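Local coordinates for malonyl CoA-acyl carrier protein transacylase (Burkholderia pseudomallei 1710b, PDB 3EZO) that probably catalyses transfer of the malonyl group from malonyl-CoA to holo-acyl carrier protein, giving malonyl-ACP and free CoA, at residues A108-F122 with L218-I232. Sequence-based numbering, arbitrary orientation.
Sequences AGAIAFRDALPLVRF and LREYLAGVDVKAPKI
The rings of F122 and Y221 form an offset stack, with centroids 4.7 Å apart and planes at 25°. Y221 CD1 lies over one face of F122, near the rim, and L218 N sits at the F122 edge. F122 CB lies over one face of Y221. With CG anti to the backbone N, each side chain extends across the gap; the two run alongside each other, pointing opposite ways, and the rings overlap. L119 CD1 meets Y221 CD2 obliquely, and also packs 3.6 Å from L222 CD2. Y221 OH reaches P118 CB at 3.6 Å. A water links Y221 OH to D115 O. A second water joins A112 N, D115 OD2 and D226 O. Further along, the backbones are bonded directly. K228 N donates to A110 O (2.8 Å). K231 N donates to A108 O (2.8 Å), and K231 CG packs on the same oxygen at 3.3 Å. G109 closes helix 99-107 in a Schellman motif. The helical segments 113-122 and 218-223 run nearly antiparallel (164°), their axes 10.9 Å apart at closest approach. The two backbone bonds join the turn between helices 99-107 and 113-128 to the loop leading into strand 233-234, an outer strand of the parallel sheet in this FabD-family acyltransferase.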
ATOM      1  N   ALA A 108     -12.819  -6.513   2.645  1.00 14.66           N
ATOM      2  CA  ALA A 108     -14.181  -5.908   2.606  1.00 14.95           C
ATOM      3  C   ALA A 108     -15.137  -6.652   1.689  1.00 14.80           C
ATOM      4  O   ALA A 108     -16.295  -6.276   1.548  1.00 15.67           O
ATOM      5  CB  ALA A 108     -14.095  -4.373   2.149  1.00 14.02           C
ATOM      6  N   GLY A 109     -14.683  -7.714   1.054  1.00 14.89           N
ATOM      7  CA  GLY A 109     -15.596  -8.526   0.213  1.00 14.80           C
ATOM      8  C   GLY A 109     -15.879  -7.897  -1.147  1.00 14.25           C
ATOM      9  O   GLY A 109     -16.745  -8.336  -1.879  1.00 14.15           O
ATOM     10  N   ALA A 110     -15.154  -6.839  -1.501  1.00 14.40           N
ATOM     11  CA  ALA A 110     -15.371  -6.204  -2.797  1.00 13.21           C
ATOM     12  C   ALA A 110     -14.740  -7.000  -3.963  1.00 13.24           C
ATOM     13  O   ALA A 110     -15.262  -7.004  -5.062  1.00 13.45           O
ATOM     14  CB  ALA A 110     -14.858  -4.726  -2.749  1.00 11.83           C
ATOM     15  N   ILE A 111     -13.591  -7.635  -3.708  1.00 13.86           N
ATOM     16  CA  ILE A 111     -12.853  -8.368  -4.721  1.00 14.32           C
ATOM     17  C   ILE A 111     -12.482  -9.730  -4.125  1.00 14.14           C
ATOM     18  O   ILE A 111     -11.930  -9.788  -3.048  1.00 14.21           O
ATOM     19  CB  ILE A 111     -11.554  -7.624  -5.152  1.00 14.22           C
ATOM     20  CG1 ILE A 111     -11.866  -6.234  -5.756  1.00 15.83           C
ATOM     21  CG2 ILE A 111     -10.753  -8.456  -6.216  1.00 14.48           C
ATOM     22  CD1 ILE A 111     -10.573  -5.371  -6.074  1.00 14.08           C
ATOM     23  N   ALA A 112     -12.788 -10.814  -4.808  1.00 13.97           N
ATOM     24  CA  ALA A 112     -12.403 -12.119  -4.285  1.00 14.79           C
ATOM     25  C   ALA A 112     -10.867 -12.241  -4.296  1.00 14.04           C
ATOM     26  O   ALA A 112     -10.201 -11.820  -5.254  1.00 14.56           O
ATOM     27  CB  ALA A 112     -13.069 -13.261  -5.123  1.00 14.46           C
ATOM     28  N   PHE A 113     -10.310 -12.797  -3.235  1.00 13.50           N
ATOM     29  CA  PHE A 113      -8.862 -13.000  -3.145  1.00 14.35           C
ATOM     30  C   PHE A 113      -8.304 -13.698  -4.370  1.00 14.73           C
ATOM     31  O   PHE A 113      -7.297 -13.276  -4.896  1.00 14.17           O
ATOM     32  CB  PHE A 113      -8.491 -13.703  -1.848  1.00 14.33           C
ATOM     33  CG  PHE A 113      -6.995 -13.958  -1.668  1.00 13.51           C
ATOM     34  CD1 PHE A 113      -6.067 -12.918  -1.725  1.00 12.19           C
ATOM     35  CD2 PHE A 113      -6.531 -15.246  -1.415  1.00 13.02           C
ATOM     36  CE1 PHE A 113      -4.673 -13.150  -1.543  1.00 12.17           C
ATOM     37  CE2 PHE A 113      -5.153 -15.496  -1.195  1.00 12.11           C
ATOM     38  CZ  PHE A 113      -4.226 -14.441  -1.267  1.00 12.84           C
ATOM     39  N   ARG A 114      -9.026 -14.695  -4.874  1.00 16.17           N
ATOM     40  CA  ARG A 114      -8.597 -15.454  -6.039  1.00 17.18           C
ATOM     41  C   ARG A 114      -8.500 -14.543  -7.241  1.00 16.68           C
ATOM     42  O   ARG A 114      -7.665 -14.787  -8.107  1.00 15.71           O
ATOM     43  CB  ARG A 114      -9.580 -16.616  -6.310  1.00 18.19           C
ATOM     44  CG  ARG A 114      -9.318 -17.482  -7.497  1.00 22.49           C
ATOM     45  CD  ARG A 114      -7.949 -18.138  -7.418  1.00 27.73           C
ATOM     46  NE  ARG A 114      -7.622 -18.911  -8.624  1.00 30.86           N
ATOM     47  CZ  ARG A 114      -7.167 -18.392  -9.763  1.00 33.23           C
ATOM     48  NH1 ARG A 114      -6.939 -17.055  -9.892  1.00 31.83           N
ATOM     49  NH2 ARG A 114      -6.914 -19.217 -10.777  1.00 33.25           N
ATOM     50  N   ASP A 115      -9.355 -13.507  -7.304  1.00 15.38           N
ATOM     51  CA  ASP A 115      -9.279 -12.527  -8.402  1.00 15.54           C
ATOM     52  C   ASP A 115      -8.236 -11.466  -8.152  1.00 13.88           C
ATOM     53  O   ASP A 115      -7.630 -10.950  -9.094  1.00 16.01           O
ATOM     54  CB  ASP A 115     -10.634 -11.852  -8.666  1.00 14.47           C
ATOM     55  CG  ASP A 115     -11.697 -12.860  -9.046  1.00 18.54           C
ATOM     56  OD1 ASP A 115     -11.321 -13.977  -9.496  1.00 20.28           O
ATOM     57  OD2 ASP A 115     -12.894 -12.554  -8.874  1.00 19.92           O
ATOM     58  N   ALA A 116      -8.023 -11.137  -6.898  1.00 12.61           N
ATOM     59  CA  ALA A 116      -7.084 -10.090  -6.548  1.00 11.53           C
ATOM     60  C   ALA A 116      -5.634 -10.474  -6.893  1.00 10.63           C
ATOM     61  O   ALA A 116      -4.789  -9.614  -7.137  1.00  9.74           O
ATOM     62  CB  ALA A 116      -7.220  -9.702  -5.072  1.00 10.78           C
ATOM     63  N   LEU A 117      -5.361 -11.771  -6.933  1.00 11.19           N
ATOM     64  CA  LEU A 117      -4.002 -12.248  -7.125  1.00 10.14           C
ATOM     65  C   LEU A 117      -3.457 -11.886  -8.529  1.00 10.05           C
ATOM     66  O   LEU A 117      -2.477 -11.153  -8.616  1.00  9.14           O
ATOM     67  CB  LEU A 117      -3.918 -13.751  -6.766  1.00 10.44           C
ATOM     68  CG  LEU A 117      -3.907 -14.045  -5.263  1.00 11.68           C
ATOM     69  CD1 LEU A 117      -4.470 -15.452  -4.955  1.00  9.27           C
ATOM     70  CD2 LEU A 117      -2.510 -13.837  -4.645  1.00 10.42           C
ATOM     71  N   PRO A 118      -4.105 -12.344  -9.625  1.00  9.91           N
ATOM     72  CA  PRO A 118      -3.603 -11.931 -10.943  1.00 10.34           C
ATOM     73  C   PRO A 118      -3.811 -10.423 -11.215  1.00 10.91           C
ATOM     74  O   PRO A 118      -3.088  -9.836 -12.018  1.00 11.73           O
ATOM     75  CB  PRO A 118      -4.384 -12.804 -11.911  1.00 10.66           C
ATOM     76  CG  PRO A 118      -5.690 -13.185 -11.126  1.00 10.67           C
ATOM     77  CD  PRO A 118      -5.243 -13.277  -9.710  1.00 10.21           C
ATOM     78  N   LEU A 119      -4.730  -9.779 -10.490  1.00 11.36           N
ATOM     79  CA  LEU A 119      -4.968  -8.352 -10.675  1.00 10.35           C
ATOM     80  C   LEU A 119      -3.748  -7.568 -10.231  1.00  9.72           C
ATOM     81  O   LEU A 119      -3.309  -6.692 -10.950  1.00  8.87           O
ATOM     82  CB  LEU A 119      -6.231  -7.897  -9.919  1.00 10.61           C
ATOM     83  CG  LEU A 119      -6.550  -6.389  -9.717  1.00  9.34           C
ATOM     84  CD1 LEU A 119      -6.618  -5.550 -11.020  1.00  9.09           C
ATOM     85  CD2 LEU A 119      -7.880  -6.224  -8.901  1.00  7.10           C
ATOM     86  N   VAL A 120      -3.195  -7.880  -9.056  1.00  9.65           N
ATOM     87  CA  VAL A 120      -2.061  -7.130  -8.551  1.00  9.34           C
ATOM     88  C   VAL A 120      -0.764  -7.518  -9.240  1.00 10.09           C
ATOM     89  O   VAL A 120       0.123  -6.682  -9.375  1.00  9.09           O
ATOM     90  CB  VAL A 120      -1.929  -7.153  -7.021  1.00  9.96           C
ATOM     91  CG1 VAL A 120      -3.255  -6.744  -6.405  1.00  9.64           C
ATOM     92  CG2 VAL A 120      -1.453  -8.547  -6.520  1.00  7.29           C
ATOM     93  N   ARG A 121      -0.659  -8.760  -9.709  0.50 10.37           N
ATOM     94  CA  ARG A 121       0.459  -9.131 -10.605  0.50 10.76           C
ATOM     95  C   ARG A 121       0.440  -8.259 -11.856  0.50 10.71           C
ATOM     96  O   ARG A 121       1.455  -7.660 -12.256  0.50 10.60           O
ATOM     97  CB  ARG A 121       0.371 -10.593 -11.007  0.50 10.23           C
ATOM     98  CG  ARG A 121       1.518 -11.064 -11.863  0.50  9.76           C
ATOM     99  CD  ARG A 121       1.476 -12.588 -12.025  0.50  8.68           C
ATOM    100  NE  ARG A 121       0.240 -13.007 -12.706  0.50  9.35           N
ATOM    101  CZ  ARG A 121      -0.067 -14.255 -13.057  0.50  6.13           C
ATOM    102  NH1 ARG A 121       0.753 -15.263 -12.811  0.50  3.14           N
ATOM    103  NH2 ARG A 121      -1.216 -14.482 -13.656  0.50  7.38           N
ATOM    104  N   PHE A 122      -0.731  -8.171 -12.465  1.00 11.24           N
ATOM    105  CA  PHE A 122      -0.897  -7.310 -13.629  1.00 11.34           C
ATOM    106  C   PHE A 122      -0.600  -5.829 -13.295  1.00 10.79           C
ATOM    107  O   PHE A 122       0.138  -5.160 -14.015  1.00 10.16           O
ATOM    108  CB  PHE A 122      -2.288  -7.439 -14.201  1.00 11.38           C
ATOM    109  CG  PHE A 122      -2.491  -6.577 -15.412  1.00 14.50           C
ATOM    110  CD1 PHE A 122      -2.117  -7.038 -16.674  1.00 19.60           C
ATOM    111  CD2 PHE A 122      -2.973  -5.260 -15.286  1.00 16.23           C
ATOM    112  CE1 PHE A 122      -2.296  -6.248 -17.808  1.00 20.72           C
ATOM    113  CE2 PHE A 122      -3.119  -4.459 -16.410  1.00 17.01           C
ATOM    114  CZ  PHE A 122      -2.772  -4.953 -17.664  1.00 18.61           C
ATOM    115  N   LEU A 218      -4.807  -0.682 -16.471  1.00 12.71           N
ATOM    116  CA  LEU A 218      -5.613  -1.110 -15.333  1.00 13.43           C
ATOM    117  C   LEU A 218      -7.095  -0.991 -15.612  1.00 12.99           C
ATOM    118  O   LEU A 218      -7.856  -1.886 -15.221  1.00 13.13           O
ATOM    119  CB  LEU A 218      -5.274  -0.362 -14.019  1.00 13.39           C
ATOM    120  CG  LEU A 218      -4.148  -0.983 -13.199  1.00 15.84           C
ATOM    121  CD1 LEU A 218      -3.557   0.028 -12.128  1.00 17.26           C
ATOM    122  CD2 LEU A 218      -4.621  -2.319 -12.540  1.00 13.11           C
ATOM    123  N   ARG A 219      -7.495   0.077 -16.303  1.00 12.45           N
ATOM    124  CA  ARG A 219      -8.900   0.277 -16.655  1.00 12.68           C
ATOM    125  C   ARG A 219      -9.406  -0.850 -17.545  1.00 13.30           C
ATOM    126  O   ARG A 219     -10.492  -1.395 -17.318  1.00 12.96           O
ATOM    127  CB  ARG A 219      -9.132   1.642 -17.323  1.00 11.80           C
ATOM    128  CG  ARG A 219     -10.583   1.922 -17.502  1.00 12.04           C
ATOM    129  CD  ARG A 219     -10.844   3.190 -18.331  1.00 14.73           C
ATOM    130  NE  ARG A 219     -10.357   4.410 -17.652  1.00 14.64           N
ATOM    131  CZ  ARG A 219      -9.252   5.095 -17.943  1.00 15.99           C
ATOM    132  NH1 ARG A 219      -8.385   4.693 -18.866  1.00 18.03           N
ATOM    133  NH2 ARG A 219      -8.982   6.188 -17.262  1.00 17.07           N
ATOM    134  N   GLU A 220      -8.613  -1.211 -18.553  1.00 14.38           N
ATOM    135  CA  GLU A 220      -8.964  -2.329 -19.424  1.00 15.96           C
ATOM    136  C   GLU A 220      -9.044  -3.628 -18.638  1.00 14.57           C
ATOM    137  O   GLU A 220     -10.003  -4.394 -18.771  1.00 14.71           O
ATOM    138  CB  GLU A 220      -7.933  -2.506 -20.546  1.00 16.93           C
ATOM    139  CG  GLU A 220      -7.896  -1.361 -21.493  1.00 23.11           C
ATOM    140  CD  GLU A 220      -6.757  -1.462 -22.524  1.00 30.52           C
ATOM    141  OE1 GLU A 220      -5.817  -2.305 -22.364  1.00 29.13           O
ATOM    142  OE2 GLU A 220      -6.832  -0.659 -23.500  1.00 36.38           O
ATOM    143  N   TYR A 221      -8.048  -3.872 -17.796  1.00 13.85           N
ATOM    144  CA  TYR A 221      -8.042  -5.107 -16.978  1.00 13.63           C
ATOM    145  C   TYR A 221      -9.234  -5.161 -16.015  1.00 12.86           C
ATOM    146  O   TYR A 221      -9.941  -6.153 -15.941  1.00 12.84           O
ATOM    147  CB  TYR A 221      -6.717  -5.262 -16.207  1.00 13.43           C
ATOM    148  CG  TYR A 221      -6.583  -6.615 -15.532  1.00 15.78           C
ATOM    149  CD1 TYR A 221      -5.774  -7.624 -16.072  1.00 15.22           C
ATOM    150  CD2 TYR A 221      -7.264  -6.886 -14.354  1.00 15.49           C
ATOM    151  CE1 TYR A 221      -5.689  -8.897 -15.430  1.00 17.52           C
ATOM    152  CE2 TYR A 221      -7.170  -8.122 -13.713  1.00 17.09           C
ATOM    153  CZ  TYR A 221      -6.384  -9.115 -14.251  1.00 16.67           C
ATOM    154  OH  TYR A 221      -6.321 -10.324 -13.563  1.00 19.53           O
ATOM    155  N   LEU A 222      -9.481  -4.092 -15.283  1.00 13.11           N
ATOM    156  CA  LEU A 222     -10.593  -4.078 -14.314  1.00 12.72           C
ATOM    157  C   LEU A 222     -11.953  -4.208 -14.959  1.00 13.51           C
ATOM    158  O   LEU A 222     -12.879  -4.619 -14.296  1.00 13.99           O
ATOM    159  CB  LEU A 222     -10.532  -2.824 -13.427  1.00 11.91           C
ATOM    160  CG  LEU A 222      -9.407  -2.900 -12.389  1.00 10.50           C
ATOM    161  CD1 LEU A 222      -8.985  -1.556 -11.890  1.00 10.66           C
ATOM    162  CD2 LEU A 222      -9.824  -3.831 -11.227  1.00  9.23           C
ATOM    163  N   ALA A 223     -12.078  -3.879 -16.250  1.00 14.93           N
ATOM    164  CA  ALA A 223     -13.333  -4.081 -16.978  1.00 16.07           C
ATOM    165  C   ALA A 223     -13.849  -5.525 -16.876  1.00 17.17           C
ATOM    166  O   ALA A 223     -15.067  -5.770 -16.880  1.00 18.60           O
ATOM    167  CB  ALA A 223     -13.171  -3.672 -18.464  1.00 16.58           C
ATOM    168  N   GLY A 224     -12.928  -6.482 -16.809  1.00 17.13           N
ATOM    169  CA  GLY A 224     -13.298  -7.872 -16.691  1.00 17.23           C
ATOM    170  C   GLY A 224     -13.309  -8.424 -15.283  1.00 18.47           C
ATOM    171  O   GLY A 224     -13.482  -9.623 -15.130  1.00 19.52           O
ATOM    172  N   VAL A 225     -13.152  -7.584 -14.241  1.00 18.19           N
ATOM    173  CA  VAL A 225     -13.088  -8.094 -12.868  1.00 17.29           C
ATOM    174  C   VAL A 225     -14.429  -7.840 -12.191  1.00 18.33           C
ATOM    175  O   VAL A 225     -14.988  -6.728 -12.297  1.00 18.60           O
ATOM    176  CB  VAL A 225     -11.950  -7.445 -12.083  1.00 17.01           C
ATOM    177  CG1 VAL A 225     -11.943  -7.888 -10.643  1.00 14.70           C
ATOM    178  CG2 VAL A 225     -10.587  -7.716 -12.793  1.00 15.21           C
ATOM    179  N   ASP A 226     -14.964  -8.870 -11.538  1.00 18.02           N
ATOM    180  CA  ASP A 226     -16.224  -8.746 -10.804  1.00 19.14           C
ATOM    181  C   ASP A 226     -15.994  -8.058  -9.478  1.00 18.25           C
ATOM    182  O   ASP A 226     -15.499  -8.671  -8.544  1.00 20.34           O
ATOM    183  CB  ASP A 226     -16.829 -10.130 -10.502  1.00 20.81           C
ATOM    184  CG  ASP A 226     -18.237 -10.027  -9.900  1.00 23.67           C
ATOM    185  OD1 ASP A 226     -18.975  -9.087 -10.278  1.00 30.48           O
ATOM    186  OD2 ASP A 226     -18.606 -10.869  -9.075  1.00 26.81           O
ATOM    187  N   VAL A 227     -16.309  -6.788  -9.390  1.00 16.06           N
ATOM    188  CA  VAL A 227     -16.145  -6.087  -8.151  1.00 15.91           C
ATOM    189  C   VAL A 227     -17.545  -5.947  -7.585  1.00 15.50           C
ATOM    190  O   VAL A 227     -18.458  -5.608  -8.319  1.00 15.96           O
ATOM    191  CB  VAL A 227     -15.474  -4.699  -8.351  1.00 16.17           C
ATOM    192  CG1 VAL A 227     -15.509  -3.891  -7.041  1.00 14.58           C
ATOM    193  CG2 VAL A 227     -14.028  -4.864  -8.930  1.00 13.67           C
ATOM    194  N   LYS A 228     -17.670  -6.197  -6.284  1.00 15.13           N
ATOM    195  CA  LYS A 228     -18.913  -6.143  -5.547  1.00 15.55           C
ATOM    196  C   LYS A 228     -18.902  -5.017  -4.534  1.00 15.15           C
ATOM    197  O   LYS A 228     -17.827  -4.610  -4.074  1.00 14.57           O
ATOM    198  CB  LYS A 228     -19.036  -7.423  -4.735  1.00 16.43           C
ATOM    199  CG  LYS A 228     -18.997  -8.689  -5.532  1.00 19.44           C
ATOM    200  CD  LYS A 228     -20.290  -9.418  -5.497  1.00 26.04           C
ATOM    201  CE  LYS A 228     -20.081 -10.885  -5.831  1.00 28.90           C
ATOM    202  NZ  LYS A 228     -21.383 -11.463  -6.169  1.00 32.59           N
ATOM    203  N   ALA A 229     -20.085  -4.563  -4.119  1.00 14.37           N
ATOM    204  CA  ALA A 229     -20.196  -3.492  -3.113  1.00 14.48           C
ATOM    205  C   ALA A 229     -19.618  -4.006  -1.801  1.00 14.55           C
ATOM    206  O   ALA A 229     -19.954  -5.100  -1.400  1.00 14.25           O
ATOM    207  CB  ALA A 229     -21.677  -3.085  -2.901  1.00 14.79           C
ATOM    208  N   PRO A 230     -18.755  -3.217  -1.137  1.00 14.98           N
ATOM    209  CA  PRO A 230     -18.089  -3.734   0.058  1.00 14.97           C
ATOM    210  C   PRO A 230     -19.026  -3.913   1.254  1.00 16.13           C
ATOM    211  O   PRO A 230     -19.985  -3.181   1.413  1.00 16.71           O
ATOM    212  CB  PRO A 230     -16.980  -2.708   0.355  1.00 15.09           C
ATOM    213  CG  PRO A 230     -17.173  -1.586  -0.547  1.00 15.22           C
ATOM    214  CD  PRO A 230     -18.193  -1.931  -1.599  1.00 14.09           C
ATOM    215  N   LYS A 231     -18.730  -4.898   2.088  1.00 16.22           N
ATOM    216  CA  LYS A 231     -19.460  -5.114   3.321  1.00 16.43           C
ATOM    217  C   LYS A 231     -18.805  -4.372   4.465  1.00 16.33           C
ATOM    218  O   LYS A 231     -19.309  -4.376   5.577  1.00 17.17           O
ATOM    219  CB  LYS A 231     -19.515  -6.619   3.624  1.00 16.84           C
ATOM    220  CG  LYS A 231     -18.201  -7.211   4.084  1.00 20.35           C
ATOM    221  CD  LYS A 231     -18.150  -8.781   3.909  1.00 23.58           C
ATOM    222  CE  LYS A 231     -16.733  -9.374   4.191  1.00 22.55           C
ATOM    223  NZ  LYS A 231     -16.658 -10.810   3.757  1.00 21.25           N
ATOM    224  N   ILE A 232     -17.644  -3.771   4.217  1.00 15.59           N
ATOM    225  CA  ILE A 232     -16.982  -2.923   5.196  1.00 14.09           C
ATOM    226  C   ILE A 232     -16.611  -1.638   4.468  1.00 14.20           C
ATOM    227  O   ILE A 232     -16.134  -1.704   3.327  1.00 11.94           O
ATOM    228  CB  ILE A 232     -15.648  -3.515   5.686  1.00 14.35           C
ATOM    229  CG1 ILE A 232     -15.822  -4.917   6.274  1.00 15.93           C
ATOM    230  CG2 ILE A 232     -15.009  -2.608   6.774  1.00 13.87           C
ATOM    231  CD1 ILE A 232     -14.477  -5.514   6.752  1.00 13.36           C
TER
HETATM  232  O   HOH W   1     -19.515  -7.821  -0.419  1.00 38.94           O
HETATM  233  O   HOH W   2     -13.808 -10.513  -7.518  1.00 20.57           O
HETATM  234  O   HOH W   3      -8.306 -10.689 -11.783  1.00 12.96           O
HETATM  235  O   HOH W   4     -13.616 -11.379 -11.414  1.00 22.24           O